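Hypothetical protein TM1010 (Thermotoga maritima, PDB 2F4P) is of unknown function but belongs to the cupin family, whose members are built on a small antiparallel beta-barrel. Local coordinates at residues K78-E83 and A109-E114; D27-N32 and V53-G58; G58-W63 and V104-A109. One frame throughout, in Å; residues are numbered along the deposited sequence. Where two conformers were deposited one is given.

Interaction 1: residues K78-E83 and A109-E114; sequences KGFYQE and AAPDEE. With EDO (1,2-ethanediol), chain F; EDO (1,2-ethanediol), chain G.
Anti to its backbone N (chi1 -178°), CG of Lys-78 is set 3.9 Å from the methyl of Ala-110, while Phe-80, with CG anti to its carbonyl carbon (chi1 -70°), carries its ring toward the same loop. The contact lies in the cupin barrel, where strand 78-83 runs antiparallel to the end of strand 105-109, and the pairing outlasts that strand. Gly-79 and Ala-109 form a non-hydrogen-bonded pair, and two backbone bonds follow in the loop beyond: Ala-110 N donates a hydrogen bond to Lys-78 O at 3.0 Å, and Lys-78 N donates one to Glu-114 O at 2.9 Å. Both main-chain polar atoms of Lys-78 are thereby engaged by Ala-110 and Glu-114. The Phe-80 ring meets Ala-110 with its edge: CE1 is 3.8 Å from Ala-110 CA, which lies in the ring plane. Phe-80 CE1 is also 4.1 Å from Pro-111 CD. Helix 137-144 also touches this ring, through Thr-144. The Lys-78 side chain crosses that of Glu-113 at about a right angle, Glu-113 OE1 coming to 3.6 Å from Lys-78 CB without reaching the ammonium. That group makes a salt bridge with the terminal carboxylate of Lys-147. It reaches the loop through one water, which accepts from Lys-78 NZ at 2.6 Å and donates to Asp-112 OD1 at 2.8 Å.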
# COMPACT_ATOMS: atom_id res chain seq x y z
N LYS A 78 -5.33 -14.04 9.10
CA LYS A 78 -4.62 -14.03 10.35
C LYS A 78 -3.18 -14.46 10.10
O LYS A 78 -2.93 -15.45 9.39
CB LYS A 78 -5.27 -14.97 11.37
CG LYS A 78 -4.59 -14.98 12.74
CD LYS A 78 -5.33 -15.89 13.73
CE LYS A 78 -4.59 -16.03 15.06
NZ LYS A 78 -5.14 -17.17 15.86
N GLY A 79 -2.25 -13.71 10.65
CA GLY A 79 -0.86 -14.07 10.56
C GLY A 79 -0.04 -13.65 11.74
O GLY A 79 -0.56 -13.26 12.77
N PHE A 80 1.26 -13.73 11.54
CA PHE A 80 2.25 -13.43 12.56
C PHE A 80 3.40 -12.66 11.96
O PHE A 80 3.78 -12.88 10.80
CB PHE A 80 2.80 -14.72 13.17
CG PHE A 80 1.82 -15.41 14.01
CD1 PHE A 80 0.87 -16.25 13.42
CD2 PHE A 80 1.78 -15.23 15.37
CE1 PHE A 80 -0.08 -16.91 14.21
CE2 PHE A 80 0.85 -15.87 16.15
CZ PHE A 80 -0.09 -16.72 15.56
N TYR A 81 3.93 -11.74 12.78
CA TYR A 81 5.14 -11.00 12.52
C TYR A 81 6.07 -11.18 13.73
O TYR A 81 5.65 -11.06 14.85
CB TYR A 81 4.83 -9.52 12.31
CG TYR A 81 6.03 -8.59 12.32
CD1 TYR A 81 6.94 -8.56 11.26
CD2 TYR A 81 6.28 -7.75 13.41
CE1 TYR A 81 8.01 -7.71 11.26
CE2 TYR A 81 7.38 -6.90 13.42
CZ TYR A 81 8.24 -6.88 12.34
OH TYR A 81 9.34 -6.03 12.33
N GLN A 82 7.34 -11.48 13.47
CA GLN A 82 8.30 -11.64 14.55
C GLN A 82 9.66 -11.10 14.18
O GLN A 82 10.21 -11.45 13.14
CB GLN A 82 8.44 -13.10 14.91
CG GLN A 82 9.44 -13.33 16.08
CD GLN A 82 9.36 -14.74 16.64
OE1 GLN A 82 9.50 -15.73 15.91
NE2 GLN A 82 9.17 -14.85 17.96
N GLU A 83 10.19 -10.27 15.08
CA GLU A 83 11.58 -9.81 15.03
C GLU A 83 12.50 -10.77 15.78
O GLU A 83 12.11 -11.38 16.77
CB GLU A 83 11.68 -8.39 15.60
CG GLU A 83 10.90 -7.40 14.75
CD GLU A 83 10.80 -6.02 15.32
OE1 GLU A 83 11.44 -5.77 16.36
OE2 GLU A 83 10.13 -5.16 14.67
N ALA A 109 1.56 -16.71 7.62
CA ALA A 109 0.20 -17.03 8.00
C ALA A 109 0.18 -17.71 9.34
O ALA A 109 1.19 -18.25 9.82
CB ALA A 109 -0.43 -17.91 6.96
N ALA A 110 -1.01 -17.72 9.92
CA ALA A 110 -1.31 -18.60 11.05
C ALA A 110 -1.31 -20.08 10.61
O ALA A 110 -1.39 -20.38 9.42
CB ALA A 110 -2.68 -18.22 11.63
N PRO A 111 -1.18 -21.00 11.57
CA PRO A 111 -1.21 -22.42 11.21
C PRO A 111 -2.52 -22.87 10.54
O PRO A 111 -2.53 -23.87 9.81
CB PRO A 111 -1.04 -23.14 12.56
CG PRO A 111 -0.60 -22.14 13.53
CD PRO A 111 -0.92 -20.78 13.00
N ASP A 112 -3.61 -22.15 10.79
CA ASP A 112 -4.94 -22.62 10.38
C ASP A 112 -5.78 -21.57 9.69
O ASP A 112 -7.01 -21.69 9.63
CB ASP A 112 -5.68 -23.16 11.60
CG ASP A 112 -5.84 -22.12 12.70
OD1 ASP A 112 -5.46 -20.94 12.51
OD2 ASP A 112 -6.33 -22.51 13.78
N GLU A 113 -5.11 -20.55 9.16
CA GLU A 113 -5.75 -19.49 8.42
C GLU A 113 -4.74 -18.79 7.51
O GLU A 113 -3.58 -18.60 7.88
CB GLU A 113 -6.40 -18.48 9.38
CG GLU A 113 -7.30 -17.49 8.73
CD GLU A 113 -8.17 -16.69 9.72
OE1 GLU A 113 -8.17 -16.99 10.94
OE2 GLU A 113 -8.84 -15.74 9.27
N GLU A 114 -5.19 -18.37 6.33
CA GLU A 114 -4.34 -17.67 5.40
C GLU A 114 -4.08 -16.23 5.88
O GLU A 114 -4.83 -15.69 6.72
CB GLU A 114 -4.99 -17.67 4.01
CG GLU A 114 -6.02 -16.59 3.87
CD GLU A 114 -6.91 -16.78 2.68
OE1 GLU A 114 -6.47 -17.39 1.67
OE2 GLU A 114 -8.07 -16.33 2.79
C1 EDO F . 7.60 -7.16 17.47
O1 EDO F . 6.40 -6.48 17.08
C2 EDO F . 7.44 -8.56 16.89
O2 EDO F . 8.54 -9.40 17.23
C1 EDO G . 6.97 -16.34 19.98
O1 EDO G . 6.36 -15.18 20.50
C2 EDO G . 8.35 -16.60 20.55
O2 EDO G . 9.01 -17.45 19.61
O HOH W 1 -4.52 -19.30 14.54

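Interaction 2: residues D27-N32 and V53-G58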
# COMPACT_ATOMS: atom_id res chain seq x y z
N ASP A 27 13.55 -20.69 -2.04
CA ASP A 27 14.73 -19.90 -1.64
C ASP A 27 14.39 -18.89 -0.55
O ASP A 27 15.23 -18.54 0.26
CB ASP A 27 15.28 -19.08 -2.81
CG ASP A 27 16.05 -19.91 -3.85
OD1 ASP A 27 16.12 -21.17 -3.74
OD2 ASP A 27 16.56 -19.27 -4.78
N PHE A 28 13.16 -18.37 -0.56
CA PHE A 28 12.78 -17.28 0.32
C PHE A 28 11.59 -17.56 1.24
O PHE A 28 11.35 -16.79 2.17
CB PHE A 28 12.40 -16.05 -0.51
CG PHE A 28 13.38 -15.75 -1.59
CD1 PHE A 28 14.68 -15.35 -1.28
CD2 PHE A 28 13.02 -15.88 -2.93
CE1 PHE A 28 15.59 -15.07 -2.28
CE2 PHE A 28 13.94 -15.62 -3.93
CZ PHE A 28 15.22 -15.20 -3.60
N PHE A 29 10.82 -18.60 0.92
CA PHE A 29 9.56 -18.92 1.61
C PHE A 29 9.51 -20.37 2.03
O PHE A 29 10.04 -21.23 1.35
CB PHE A 29 8.36 -18.65 0.71
CG PHE A 29 8.26 -17.23 0.22
CD1 PHE A 29 7.71 -16.26 1.03
CD2 PHE A 29 8.70 -16.88 -1.06
CE1 PHE A 29 7.61 -14.95 0.58
CE2 PHE A 29 8.60 -15.56 -1.51
CZ PHE A 29 8.06 -14.60 -0.68
N THR A 30 8.82 -20.62 3.14
CA THR A 30 8.44 -21.95 3.59
C THR A 30 6.96 -22.10 3.31
O THR A 30 6.14 -21.24 3.65
CB THR A 30 8.66 -22.09 5.11
OG1 THR A 30 10.05 -21.90 5.41
CG2 THR A 30 8.18 -23.43 5.63
N GLY A 31 6.59 -23.20 2.65
CA GLY A 31 5.20 -23.42 2.29
C GLY A 31 4.72 -22.67 1.04
O GLY A 31 5.52 -22.20 0.24
N ASN A 32 3.40 -22.61 0.88
CA ASN A 32 2.78 -22.13 -0.35
C ASN A 32 2.43 -20.66 -0.22
O ASN A 32 1.62 -20.28 0.62
CB ASN A 32 1.54 -22.96 -0.68
CG ASN A 32 1.89 -24.39 -1.01
OD1 ASN A 32 2.92 -24.65 -1.66
ND2 ASN A 32 1.07 -25.34 -0.55
N VAL A 53 0.63 -10.16 -1.31
CA VAL A 53 1.09 -11.52 -0.96
C VAL A 53 -0.03 -12.33 -0.30
O VAL A 53 -0.71 -11.82 0.61
CB VAL A 53 2.28 -11.50 0.03
CG1 VAL A 53 3.00 -12.89 0.09
CG2 VAL A 53 3.26 -10.39 -0.31
N VAL A 54 -0.21 -13.58 -0.72
CA VAL A 54 -1.04 -14.54 0.02
C VAL A 54 -0.16 -15.65 0.56
O VAL A 54 0.57 -16.28 -0.21
CB VAL A 54 -2.11 -15.21 -0.88
CG1 VAL A 54 -3.01 -16.13 -0.04
CG2 VAL A 54 -2.91 -14.15 -1.62
N PHE A 55 -0.23 -15.86 1.87
CA PHE A 55 0.41 -17.00 2.54
C PHE A 55 -0.71 -17.97 2.89
O PHE A 55 -1.64 -17.62 3.63
CB PHE A 55 1.04 -16.60 3.86
CG PHE A 55 2.22 -15.66 3.74
CD1 PHE A 55 2.02 -14.30 3.66
CD2 PHE A 55 3.49 -16.14 3.73
CE1 PHE A 55 3.10 -13.43 3.54
CE2 PHE A 55 4.56 -15.31 3.62
CZ PHE A 55 4.36 -13.92 3.54
N GLU A 56 -0.62 -19.21 2.41
CA GLU A 56 -1.56 -20.25 2.87
C GLU A 56 -1.21 -20.63 4.31
O GLU A 56 -0.11 -20.36 4.76
CB GLU A 56 -1.47 -21.47 1.98
CG GLU A 56 -1.89 -21.18 0.53
CD GLU A 56 -3.26 -20.61 0.39
OE1 GLU A 56 -4.16 -20.95 1.21
OE2 GLU A 56 -3.47 -19.83 -0.57
N PRO A 57 -2.15 -21.27 5.03
CA PRO A 57 -1.85 -21.59 6.42
C PRO A 57 -0.51 -22.30 6.59
O PRO A 57 -0.18 -23.21 5.82
CB PRO A 57 -3.03 -22.48 6.83
CG PRO A 57 -4.13 -22.09 5.97
CD PRO A 57 -3.51 -21.68 4.64
N GLY A 58 0.28 -21.84 7.55
CA GLY A 58 1.56 -22.44 7.86
C GLY A 58 2.71 -21.86 7.05
O GLY A 58 3.87 -22.12 7.34
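A single backbone hydrogen bond joins Asn-32 to Glu-56: Glu-56 N donates to Asn-32 O over 3.1 Å, with 166° at the hydrogen and 173° at the oxygen, nearly straight on to the carbonyl. The same oxygen is flanked by the aliphatic start of the Glu-56 side chain, whose CG lies 3.6 Å from Asn-32 O and 4.0 Å from Asn-32 CB. A bend at chi2 (-56°) then turns CD aside, and the carboxylate makes a salt bridge with Arg-20 through OE2. The amide of Asn-32 likewise looks outside the pair, OD1 accepting from Lys-23 NZ. Three residues before Asn-32 and one before Glu-56, Phe-29 and Phe-55 touch more lightly: their side chains cross at about a right angle, and Phe-29 CD1 approaches Phe-55 CE2 to 4.2 Å. Thr-61 touches both rings. Between the two points of contact the chain passes Gly-31, whose positive phi marks the turn from strand 29-30 toward strand 33-37. In the cupin fold this contact spans the two sheets. Val-54 continues the pairing of strand 49-55 with strand 33-37 by bonding to Trp-34, and Phe-55 bonds to Leu-115 on strand 115-121, whereas Thr-30 pairs with Arg-60 of strand 60-65 in the other sheet.

Interaction 3: residues G58-W63 and V104-A109; sequences GARTHW and VHWHGA
Thr-61 OG1 is gripped by two backbone groups: it accepts from His-107 N at 3.1 Å and donates to His-62 O at 2.8 Å. Its chi1 of 69° sets OG1 between the backbone N and carbonyl carbon, leaving CG2 over one face of the His-107 imidazole, a CH-pi contact 3.8 Å from the ring centroid. Thr-61 N in turn donates to His-107 O, and Ala-109 N to Ala-59 O at 2.8 Å. These bonds hold strand 60-65 antiparallel to strand 105-109 in the buried part of the cupin barrel, the end-to-end directions being 171° apart. His-107 NE2 is hydrogen-bonded to an unknown ligand, probably from the crystallisation liquor, which only hints at a pocket on this side. Gly-108 lies 3.9 Å from Arg-60, CA to CA, and Gly-108 CA makes a CA-H...O contact of 3.4 Å with Ala-59 O. On the other side of the strand the indoles of Trp-63 and Trp-106 form a T-shaped pair with planes at 86°. The edge of Trp-106 meets the face of Trp-63, where Trp-106 CD1 stands 3.4 Å above the Trp-63 plane, offset toward the rim. Gln-82 OE1 accepts from Trp-106 NE1, and Glu-139 OE1 from Trp-63 NE1.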
# COMPACT_ATOMS: atom_id res chain seq x y z
N GLY A 58 0.28 -21.84 7.55
CA GLY A 58 1.56 -22.44 7.86
C GLY A 58 2.71 -21.86 7.05
O GLY A 58 3.87 -22.12 7.34
N ALA A 59 2.42 -21.11 5.99
CA ALA A 59 3.47 -20.60 5.12
C ALA A 59 4.00 -19.28 5.67
O ALA A 59 3.28 -18.51 6.34
CB ALA A 59 2.97 -20.43 3.70
N ARG A 60 5.28 -19.03 5.39
CA ARG A 60 5.95 -17.85 5.91
C ARG A 60 7.26 -17.58 5.22
O ARG A 60 7.87 -18.48 4.63
CB ARG A 60 6.21 -17.99 7.41
CG ARG A 60 7.31 -18.97 7.81
CD ARG A 60 6.76 -20.25 8.27
NE ARG A 60 7.76 -21.21 8.76
CZ ARG A 60 7.45 -22.45 9.15
NH1 ARG A 60 6.19 -22.88 9.08
NH2 ARG A 60 8.39 -23.28 9.57
N THR A 61 7.73 -16.36 5.36
CA THR A 61 9.01 -16.01 4.83
C THR A 61 10.09 -16.70 5.65
O THR A 61 9.89 -17.09 6.83
CB THR A 61 9.25 -14.46 4.91
OG1 THR A 61 9.40 -14.06 6.29
CG2 THR A 61 8.11 -13.69 4.32
N HIS A 62 11.26 -16.83 5.05
CA HIS A 62 12.49 -17.03 5.82
C HIS A 62 12.76 -15.78 6.67
O HIS A 62 12.17 -14.70 6.45
CB HIS A 62 13.65 -17.28 4.87
CG HIS A 62 13.55 -18.58 4.14
ND1 HIS A 62 14.53 -19.03 3.29
CD2 HIS A 62 12.58 -19.52 4.13
CE1 HIS A 62 14.17 -20.20 2.79
NE2 HIS A 62 12.99 -20.52 3.28
N TRP A 63 13.70 -15.91 7.61
CA TRP A 63 14.25 -14.70 8.25
C TRP A 63 14.94 -13.83 7.20
O TRP A 63 15.68 -14.33 6.34
CB TRP A 63 15.27 -15.07 9.32
CG TRP A 63 14.74 -15.80 10.51
CD1 TRP A 63 14.77 -17.15 10.72
CD2 TRP A 63 14.11 -15.24 11.68
NE1 TRP A 63 14.23 -17.45 11.93
CE2 TRP A 63 13.79 -16.30 12.54
CE3 TRP A 63 13.74 -13.94 12.05
CZ2 TRP A 63 13.17 -16.11 13.77
CZ3 TRP A 63 13.13 -13.75 13.30
CH2 TRP A 63 12.87 -14.82 14.14
N VAL A 104 15.88 -7.79 11.48
CA VAL A 104 15.72 -9.16 11.01
C VAL A 104 14.39 -9.71 11.50
O VAL A 104 14.06 -9.59 12.68
CB VAL A 104 16.92 -10.04 11.39
CG1 VAL A 104 16.63 -11.51 10.98
CG2 VAL A 104 18.19 -9.50 10.71
N HIS A 105 13.57 -10.25 10.59
CA HIS A 105 12.19 -10.62 10.96
C HIS A 105 11.67 -11.68 9.99
O HIS A 105 12.30 -12.00 8.97
CB HIS A 105 11.30 -9.38 10.87
CG HIS A 105 11.12 -8.93 9.46
ND1 HIS A 105 12.08 -8.18 8.81
CD2 HIS A 105 10.18 -9.23 8.54
CE1 HIS A 105 11.70 -7.98 7.57
NE2 HIS A 105 10.56 -8.62 7.37
N TRP A 106 10.55 -12.27 10.34
CA TRP A 106 9.77 -13.04 9.36
C TRP A 106 8.33 -12.65 9.52
O TRP A 106 7.94 -12.11 10.57
CB TRP A 106 9.96 -14.54 9.54
CG TRP A 106 9.47 -15.09 10.86
CD1 TRP A 106 10.18 -15.16 12.00
CD2 TRP A 106 8.17 -15.63 11.15
NE1 TRP A 106 9.42 -15.74 12.99
CE2 TRP A 106 8.18 -16.02 12.51
CE3 TRP A 106 7.00 -15.86 10.39
CZ2 TRP A 106 7.07 -16.62 13.13
CZ3 TRP A 106 5.90 -16.45 11.01
CH2 TRP A 106 5.94 -16.83 12.37
N HIS A 107 7.54 -12.93 8.49
CA HIS A 107 6.09 -12.85 8.63
C HIS A 107 5.43 -13.98 7.88
O HIS A 107 6.02 -14.59 6.99
CB HIS A 107 5.53 -11.47 8.17
CG HIS A 107 6.05 -10.98 6.85
ND1 HIS A 107 5.28 -10.99 5.70
CD2 HIS A 107 7.24 -10.44 6.51
CE1 HIS A 107 5.99 -10.51 4.70
NE2 HIS A 107 7.19 -10.18 5.16
N GLY A 108 4.18 -14.24 8.20
CA GLY A 108 3.48 -15.31 7.51
C GLY A 108 2.15 -15.61 8.10
O GLY A 108 1.66 -14.92 8.97
N ALA A 109 1.56 -16.71 7.62
CA ALA A 109 0.20 -17.03 8.00
C ALA A 109 0.18 -17.71 9.34
O ALA A 109 1.19 -18.25 9.82
CB ALA A 109 -0.43 -17.91 6.96

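Strand 105-109 links interactions 1 and 3: they share Ala-109, their centres are about 8 Å apart, and Phe-80 N lies 2.9 Å from Gly-108 O, a probable hydrogen bond. Interaction 2 shares Gly-58 with interaction 3, and, two residues on, Thr-30 N comes within 2.8 Å of Arg-60 O, again probably bonded. Segments 27-32, 58-63, 104-109 and 78-83 thus follow one another across one sheet. The loops of interactions 1 and 2 also meet directly, Ala-110 O lying 2.9 Å from Gly-58 N. Unknown ligand, probably from the crystallisation liquor, is about 3 Å from the His-107 side chain and about 4 Å from that of Phe-29, nearest atoms.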